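Local coordinates for protein KP6 killer toxin subunit beta (PDB 4GVB) that forms one of the two noncovalently associated subunits of a secreted viral killer toxin and acts after the alpha subunit in killing sensitive fungal cells, at residues Pro6-Cys11 / Pro76-Glu81. Numbering follows the deposited sequence.
Sequences PVMCQC and PDPQYE
Pro6 O takes the one direct hydrogen bond between residues 6-11 and 76-81, from Asp77 N at 3.0 Å; the N-H points almost straight at the oxygen (175°) but arrives from above the carbonyl plane. The same oxygen receives a water that also donates to Asp77 O, and it lies near Pro76 CA in a CA-H...O contact, so three groups gather on it. A second water joins Val7 O to Asp77 OD2, each at 2.8 Å, and sits in plane at the edge of the Tyr80 ring.

The apolar part has two patches. Pro6 lays its CB and CG obliquely against Tyr80: CG comes within 3.2 Å of Tyr80 CB, and CB within 3.3 Å of ring atom CD2, a tight fit. Gln79 CG lies over the centre of one face of that ring, whose hydroxyl is hydrogen-bonded to Ala48 O. Met8 extends beyond CG to cross Pro78 at about a right angle, its SD and CE both 3.8 Å from Pro78 CD, while SD also passes near Asp77 CA.

Asp77 organises the turn. Its CG stands anti to the backbone N (chi1 -176°), beside the carbonyl carbon; OD1 accepts Gln79 N from above the carboxylate plane, and OD2 is met on its syn side by Gln79 NE2 at 3.0 Å. Two bonds from Gln79 and one from water would hold the carboxylate's rotation.

Val7 and Pro76 form a non-hydrogen-bonded antiparallel pair at the end of the ribbon where strand 7-13 begins and strand 70-76 finishes; deeper in this ribbon, the Cys9-Cys74 disulfide links the two strands. After Pro76 the C-terminal tail passes beside Pro6 through an Asx turn at Asp77 leading into a short 3-10 segment, 78-80.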
# COMPACT_ATOMS: atom_id res chain seq x y z
N PRO B 6 -22.90 3.97 -8.49
CA PRO B 6 -21.60 4.29 -7.90
C PRO B 6 -21.53 3.93 -6.42
O PRO B 6 -22.51 4.10 -5.68
CB PRO B 6 -21.50 5.81 -8.10
CG PRO B 6 -22.48 6.11 -9.22
CD PRO B 6 -23.60 5.16 -8.99
N VAL B 7 -20.38 3.43 -6.00
CA VAL B 7 -20.15 3.03 -4.62
C VAL B 7 -19.03 3.88 -4.03
O VAL B 7 -18.20 4.43 -4.76
CB VAL B 7 -19.77 1.52 -4.55
CG1 VAL B 7 -18.38 1.30 -5.11
CG2 VAL B 7 -19.83 1.01 -3.12
N MET B 8 -19.03 4.04 -2.71
CA MET B 8 -17.90 4.67 -2.02
C MET B 8 -17.39 3.70 -0.95
O MET B 8 -18.19 3.05 -0.28
CB MET B 8 -18.30 6.02 -1.41
CG MET B 8 -19.40 5.95 -0.36
SD MET B 8 -20.01 7.58 0.13
CE MET B 8 -21.01 7.15 1.53
N CYS B 9 -16.08 3.59 -0.81
CA CYS B 9 -15.49 2.57 0.03
C CYS B 9 -14.33 3.06 0.87
O CYS B 9 -13.63 4.01 0.50
CB CYS B 9 -14.98 1.40 -0.83
SG CYS B 9 -16.19 0.57 -1.88
N GLN B 10 -14.15 2.41 2.02
CA GLN B 10 -12.99 2.60 2.88
C GLN B 10 -12.31 1.25 3.00
O GLN B 10 -12.97 0.21 3.00
CB GLN B 10 -13.42 3.01 4.29
CG GLN B 10 -14.32 4.23 4.42
CD GLN B 10 -14.71 4.46 5.87
OE1 GLN B 10 -14.73 5.58 6.36
NE2 GLN B 10 -15.03 3.38 6.56
N CYS B 11 -10.98 1.25 3.12
CA CYS B 11 -10.25 0.09 3.61
C CYS B 11 -10.34 0.10 5.13
O CYS B 11 -10.22 1.15 5.74
CB CYS B 11 -8.78 0.15 3.16
SG CYS B 11 -8.58 0.16 1.38
N PRO B 76 -23.48 2.58 -1.33
CA PRO B 76 -23.81 3.42 -2.47
C PRO B 76 -23.47 4.87 -2.15
O PRO B 76 -23.66 5.33 -1.03
CB PRO B 76 -25.32 3.21 -2.66
CG PRO B 76 -25.80 2.67 -1.36
CD PRO B 76 -24.66 1.94 -0.73
N ASP B 77 -22.92 5.57 -3.14
CA ASP B 77 -22.52 6.95 -2.96
C ASP B 77 -23.74 7.84 -3.20
O ASP B 77 -24.25 7.89 -4.31
CB ASP B 77 -21.42 7.30 -3.96
CG ASP B 77 -20.88 8.71 -3.78
OD1 ASP B 77 -21.52 9.53 -3.10
OD2 ASP B 77 -19.80 9.00 -4.35
N PRO B 78 -24.20 8.55 -2.16
CA PRO B 78 -25.41 9.38 -2.22
C PRO B 78 -25.39 10.45 -3.32
O PRO B 78 -26.45 10.82 -3.83
CB PRO B 78 -25.46 10.04 -0.84
CG PRO B 78 -24.66 9.16 0.03
CD PRO B 78 -23.58 8.57 -0.83
N GLN B 79 -24.21 10.94 -3.69
CA GLN B 79 -24.12 12.01 -4.67
C GLN B 79 -24.48 11.53 -6.07
O GLN B 79 -24.59 12.34 -6.99
CB GLN B 79 -22.72 12.64 -4.69
CG GLN B 79 -21.68 11.81 -5.42
CD GLN B 79 -20.33 12.51 -5.54
OE1 GLN B 79 -20.26 13.71 -5.84
NE2 GLN B 79 -19.26 11.77 -5.31
N TYR B 80 -24.65 10.22 -6.23
CA TYR B 80 -24.98 9.65 -7.54
C TYR B 80 -26.28 8.83 -7.51
O TYR B 80 -26.61 8.15 -8.48
CB TYR B 80 -23.82 8.79 -8.05
CG TYR B 80 -22.51 9.52 -8.28
CD1 TYR B 80 -22.46 10.68 -9.03
CD2 TYR B 80 -21.32 9.04 -7.73
CE1 TYR B 80 -21.26 11.35 -9.24
CE2 TYR B 80 -20.11 9.71 -7.94
CZ TYR B 80 -20.09 10.86 -8.69
OH TYR B 80 -18.91 11.54 -8.90
N GLU B 81 -27.01 8.91 -6.40
CA GLU B 81 -28.26 8.15 -6.24
C GLU B 81 -29.45 8.93 -6.78
O GLU B 81 -29.78 10.00 -6.28
CB GLU B 81 -28.50 7.81 -4.76
CG GLU B 81 -27.51 6.81 -4.17
CD GLU B 81 -27.87 6.38 -2.75
OE1 GLU B 81 -27.94 7.22 -1.83
OE2 GLU B 81 -28.06 5.17 -2.53
O HOH W 1 -24.60 5.60 -5.97
O HOH W 2 -18.53 7.01 -5.84